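PDB 2OXB: beta-fructofuranosidase, insoluble isoenzyme CWINV1 from Arabidopsis thaliana, which hydrolyses terminal beta-D-fructofuranoside residues, using sucrose and 1-kestose and, less well, neokestose and levan, but not inulin. Local coordinates for residues A[377-382]-A[437-442]; A[511-516]-A[524-529]. The protein carries 1 engineered substitution. All blocks are in the same frame, centred on the assembly; numbering follows the deposited sequence.

In the fold
Both contacts lie in the C-terminal beta-sandwich that family 32 glycosidases carry after their catalytic beta-propeller. Along the chain both segments of contact 1 come before those of contact 2. Their centres are about 21 Å apart and their nearest atoms about 10 Å, so they do not touch, yet both reach the sheet that contains strands 439-446 and 510-515. Contact 1 sets a turn against that sheet through Tyr439. Contact 2 joins the same sheet face to face with the one holding strand 521-530. Both lie away from the substrate-binding residues and concern the build of the sandwich rather than catalysis.

Contact 1: A[377-382]-A[437-442]; sequences DLEKAD and NKYVVL
Ala381 and Tyr439 mark the closest backbone approach, 8.5 Å between their CA atoms; there is no main-chain pairing, and the Tyr439 side chain spans the distance from the start of strand 439-446 to the turn 377-382, meeting side chains of the turn and also the backbone O of Leu378. Leu378 lies over one face of the tyrosine ring: its CD1 stands above the ring centre, 4.3 Å from the centroid and 5° off the ring normal, a CH-pi contact. The other methyl, CD2, reaches the ring at Tyr439 CD1, 3.4 Å away, while CB of Leu378 lies 3.7 Å from Tyr439 CE1, so the leucine covers the ring from its base toward the phenol end. Ala381 comes in differently, with its CB near the ring plane at the edge, 4.3 Å from Tyr439 CE1. Glu379 starts off away from the strand, but a bend at chi2 (75°) brings its carboxylate back, placing OE2 3.5 Å from Tyr439 OH with the carboxylate turned 69° from the ring plane. Without the ring, as with an alanine here, the methyls of Leu378 would probably lose the aromatic face they cover, and a gap would be likely to open between turn and strand. Pro469, from a loop, touches both Leu378 and Tyr439. Leu378 also touches Ile429 of strand 423-431, and with Ala381 it meets Leu406 of strand 406-415. Strand 423-431 ties the two segments together: it pairs antiparallel with 439-446, with backbone hydrogen bonding between Val440 and Phe430, and parallel with the short strand 382-383, where Asp382 and Lys431 are joined by a backbone hydrogen bond.

Contact 2: A[511-516]-A[524-529]; sequences LFAFNY and LNLNAW
Leu511 and Ala513 face Ala528 and Leu526 across the interior of a beta-sandwich, an apolar sheet-on-sheet contact between strands 510-515 and 521-530. The strands belong to opposing sheets and run in opposite senses, with CA atoms 9.2 Å apart at Ala513 and Leu526 and 9.3 Å at Leu511 and Ala528. Each pair sets a long side chain against a short one, and the roles swap between them. Leu526 reaches across with CD2, 4.1 Å from Ala513 CB; with chi1 at 162° its CG swings opposite the backbone N, extending the branch toward the other sheet. From the other side Leu511 sends CD2 to within 4.3 Å of Ala528 CB. Valines join the same layer: Val369 and Val371 of strand 367-374 touch Leu511 and Leu526 respectively, and Val413 of strand 406-415 touches Leu511. Asn525, Asn527 and Trp529 take no part in the contact between these segments. Asn527 folds back on its own strand, its ND2 giving a 2.7 Å hydrogen bond to Leu526 O from well above the carbonyl plane, while Asn525 ND2 bonds to Asn345 OD1 and Trp529 makes a cation-pi contact with Arg339. With all four touching residues buried and only methyl groups meeting, the contact is purely apolar, consistent with hydrophobic burial, and no polar bond between the segments fixes their register.

Contact 1: A[377-382]-A[437-442]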
# COMPACT_ATOMS: atom_id res chain seq x y z
N ASP A 377 33.12 -9.57 -3.81
CA ASP A 377 33.21 -10.52 -4.90
C ASP A 377 31.81 -10.95 -5.31
O ASP A 377 31.27 -11.95 -4.82
CB ASP A 377 34.03 -11.74 -4.50
CG ASP A 377 34.77 -12.37 -5.67
OD1 ASP A 377 35.22 -13.52 -5.53
OD2 ASP A 377 34.90 -11.72 -6.73
N LEU A 378 31.21 -10.18 -6.22
CA LEU A 378 29.87 -10.46 -6.72
C LEU A 378 29.92 -11.64 -7.67
O LEU A 378 28.90 -12.26 -7.96
CB LEU A 378 29.32 -9.23 -7.45
CG LEU A 378 28.21 -8.42 -6.80
CD1 LEU A 378 28.10 -7.08 -7.44
CD2 LEU A 378 26.91 -9.19 -6.92
N GLU A 379 31.13 -11.94 -8.16
CA GLU A 379 31.33 -13.05 -9.08
C GLU A 379 30.89 -14.36 -8.47
O GLU A 379 30.43 -15.27 -9.17
CB GLU A 379 32.81 -13.14 -9.49
CG GLU A 379 33.24 -12.11 -10.54
CD GLU A 379 33.41 -10.70 -9.99
OE1 GLU A 379 34.36 -10.49 -9.20
OE2 GLU A 379 32.62 -9.80 -10.37
N LYS A 380 31.02 -14.48 -7.16
CA LYS A 380 30.61 -15.70 -6.51
C LYS A 380 29.13 -15.91 -6.66
O LYS A 380 28.63 -16.99 -6.33
CB LYS A 380 31.01 -15.68 -5.04
CG LYS A 380 32.34 -16.35 -4.80
CD LYS A 380 33.39 -15.65 -5.61
CE LYS A 380 34.70 -16.41 -5.66
NZ LYS A 380 35.57 -15.72 -6.66
N ALA A 381 28.41 -14.91 -7.15
CA ALA A 381 26.96 -15.04 -7.32
C ALA A 381 26.61 -16.08 -8.39
O ALA A 381 27.31 -16.23 -9.39
CB ALA A 381 26.34 -13.71 -7.66
N ASP A 382 25.54 -16.81 -8.15
CA ASP A 382 25.09 -17.83 -9.09
C ASP A 382 24.39 -17.18 -10.27
O ASP A 382 24.03 -16.01 -10.22
CB ASP A 382 24.11 -18.79 -8.41
CG ASP A 382 24.80 -19.87 -7.60
OD1 ASP A 382 24.17 -20.36 -6.65
OD2 ASP A 382 25.94 -20.24 -7.91
N ASN A 437 27.87 -8.05 -17.23
CA ASN A 437 27.87 -7.48 -15.87
C ASN A 437 26.52 -6.91 -15.46
O ASN A 437 26.33 -5.70 -15.40
CB ASN A 437 28.94 -6.37 -15.76
CG ASN A 437 29.96 -6.64 -14.63
OD1 ASN A 437 29.60 -6.71 -13.45
ND2 ASN A 437 31.23 -6.78 -15.01
N LYS A 438 25.57 -7.79 -15.18
CA LYS A 438 24.25 -7.40 -14.75
C LYS A 438 23.74 -8.45 -13.79
O LYS A 438 23.68 -9.63 -14.12
CB LYS A 438 23.31 -7.27 -15.94
CG LYS A 438 23.29 -5.88 -16.54
CD LYS A 438 22.72 -4.87 -15.56
CE LYS A 438 22.43 -3.55 -16.24
NZ LYS A 438 21.77 -2.58 -15.33
N TYR A 439 23.38 -8.00 -12.60
CA TYR A 439 22.91 -8.89 -11.56
C TYR A 439 21.44 -8.70 -11.22
O TYR A 439 20.83 -7.68 -11.54
CB TYR A 439 23.79 -8.66 -10.32
CG TYR A 439 25.26 -8.94 -10.55
CD1 TYR A 439 25.86 -10.09 -10.03
CD2 TYR A 439 26.05 -8.09 -11.33
CE1 TYR A 439 27.21 -10.39 -10.28
CE2 TYR A 439 27.39 -8.38 -11.59
CZ TYR A 439 27.97 -9.53 -11.06
OH TYR A 439 29.28 -9.85 -11.32
N VAL A 440 20.85 -9.71 -10.58
CA VAL A 440 19.46 -9.64 -10.17
C VAL A 440 19.40 -9.77 -8.65
O VAL A 440 19.96 -10.72 -8.05
CB VAL A 440 18.58 -10.76 -10.79
CG1 VAL A 440 17.13 -10.55 -10.41
CG2 VAL A 440 18.74 -10.79 -12.29
N VAL A 441 18.73 -8.82 -8.02
CA VAL A 441 18.59 -8.83 -6.58
C VAL A 441 17.21 -9.31 -6.18
O VAL A 441 16.20 -8.67 -6.45
CB VAL A 441 18.79 -7.45 -5.99
CG1 VAL A 441 18.79 -7.55 -4.47
CG2 VAL A 441 20.08 -6.86 -6.51
N LEU A 442 17.20 -10.45 -5.51
CA LEU A 442 15.98 -11.06 -5.05
C LEU A 442 15.64 -10.73 -3.60
O LEU A 442 16.44 -10.98 -2.69
CB LEU A 442 16.08 -12.58 -5.18
CG LEU A 442 14.82 -13.27 -4.67
CD1 LEU A 442 13.68 -12.96 -5.62
CD2 LEU A 442 15.04 -14.77 -4.56

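Contact 2: A[511-516]-A[524-529]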
# COMPACT_ATOMS: atom_id res chain seq x y z
N LEU A 511 15.17 -10.75 17.71
CA LEU A 511 15.48 -10.30 16.35
C LEU A 511 16.70 -11.09 15.94
O LEU A 511 17.38 -11.66 16.79
CB LEU A 511 15.79 -8.80 16.36
CG LEU A 511 15.55 -8.00 15.08
CD1 LEU A 511 14.11 -8.22 14.60
CD2 LEU A 511 15.81 -6.53 15.36
N PHE A 512 17.00 -11.12 14.65
CA PHE A 512 18.14 -11.89 14.18
C PHE A 512 18.65 -11.47 12.83
O PHE A 512 17.88 -11.31 11.89
CB PHE A 512 17.79 -13.38 14.12
CG PHE A 512 17.86 -14.08 15.45
CD1 PHE A 512 19.09 -14.48 15.98
CD2 PHE A 512 16.69 -14.33 16.18
CE1 PHE A 512 19.17 -15.11 17.21
CE2 PHE A 512 16.75 -14.96 17.42
CZ PHE A 512 18.00 -15.35 17.94
N ALA A 513 19.96 -11.29 12.73
CA ALA A 513 20.55 -10.93 11.46
C ALA A 513 21.23 -12.20 11.01
O ALA A 513 22.17 -12.66 11.66
CB ALA A 513 21.55 -9.82 11.64
N PHE A 514 20.76 -12.79 9.92
CA PHE A 514 21.36 -14.03 9.45
C PHE A 514 21.93 -14.03 8.02
O PHE A 514 21.88 -13.03 7.29
CB PHE A 514 20.37 -15.20 9.60
CG PHE A 514 19.16 -15.10 8.72
CD1 PHE A 514 18.30 -16.18 8.59
CD2 PHE A 514 18.88 -13.93 8.01
CE1 PHE A 514 17.18 -16.11 7.75
CE2 PHE A 514 17.77 -13.85 7.18
CZ PHE A 514 16.92 -14.94 7.04
N ASN A 515 22.49 -15.18 7.65
CA ASN A 515 23.11 -15.42 6.36
C ASN A 515 23.44 -16.90 6.38
O ASN A 515 24.50 -17.30 6.84
CB ASN A 515 24.40 -14.59 6.21
CG ASN A 515 25.29 -15.08 5.08
OD1 ASN A 515 24.83 -15.33 3.95
ND2 ASN A 515 26.58 -15.20 5.37
N TYR A 516 22.50 -17.72 5.91
CA TYR A 516 22.70 -19.15 5.89
C TYR A 516 23.23 -19.62 4.54
O TYR A 516 23.29 -20.82 4.26
CB TYR A 516 21.37 -19.86 6.19
CG TYR A 516 20.97 -19.82 7.65
CD1 TYR A 516 19.62 -19.75 8.02
CD2 TYR A 516 21.93 -19.86 8.66
CE1 TYR A 516 19.25 -19.71 9.37
CE2 TYR A 516 21.56 -19.82 10.00
CZ TYR A 516 20.23 -19.74 10.35
OH TYR A 516 19.88 -19.66 11.68
N LEU A 524 27.74 -3.81 7.15
CA LEU A 524 28.41 -2.52 7.17
C LEU A 524 27.88 -1.68 8.32
O LEU A 524 28.59 -0.85 8.88
CB LEU A 524 28.16 -1.80 5.86
CG LEU A 524 29.00 -0.55 5.62
CD1 LEU A 524 30.42 -0.96 5.28
CD2 LEU A 524 28.38 0.25 4.49
N ASN A 525 26.62 -1.91 8.66
CA ASN A 525 25.95 -1.18 9.72
C ASN A 525 24.56 -1.77 9.93
O ASN A 525 24.03 -2.46 9.05
CB ASN A 525 25.84 0.29 9.32
CG ASN A 525 25.41 1.17 10.45
OD1 ASN A 525 25.17 2.36 10.27
ND2 ASN A 525 25.31 0.60 11.64
N LEU A 526 23.97 -1.50 11.09
CA LEU A 526 22.62 -1.98 11.41
C LEU A 526 22.08 -1.27 12.65
O LEU A 526 22.69 -1.31 13.72
CB LEU A 526 22.61 -3.52 11.62
CG LEU A 526 21.46 -4.22 12.36
CD1 LEU A 526 20.12 -3.81 11.78
CD2 LEU A 526 21.63 -5.73 12.27
N ASN A 527 20.94 -0.61 12.49
CA ASN A 527 20.32 0.11 13.59
C ASN A 527 18.89 -0.37 13.85
O ASN A 527 18.03 -0.36 12.96
CB ASN A 527 20.33 1.63 13.34
CG ASN A 527 21.74 2.23 13.37
OD1 ASN A 527 21.90 3.44 13.47
ND2 ASN A 527 22.75 1.38 13.28
N ALA A 528 18.67 -0.80 15.08
CA ALA A 528 17.37 -1.26 15.52
C ALA A 528 16.89 -0.26 16.57
O ALA A 528 17.59 0.00 17.56
CB ALA A 528 17.51 -2.65 16.14
N TRP A 529 15.72 0.32 16.34
CA TRP A 529 15.19 1.27 17.29
C TRP A 529 13.89 0.75 17.87
O TRP A 529 12.98 0.39 17.13
CB TRP A 529 14.92 2.61 16.61
CG TRP A 529 16.13 3.24 16.01
CD1 TRP A 529 17.19 3.76 16.67
CD2 TRP A 529 16.39 3.40 14.62
NE1 TRP A 529 18.11 4.25 15.78
CE2 TRP A 529 17.65 4.04 14.51
CE3 TRP A 529 15.69 3.07 13.45
CZ2 TRP A 529 18.21 4.36 13.27
CZ3 TRP A 529 16.26 3.39 12.23
CH2 TRP A 529 17.51 4.02 12.14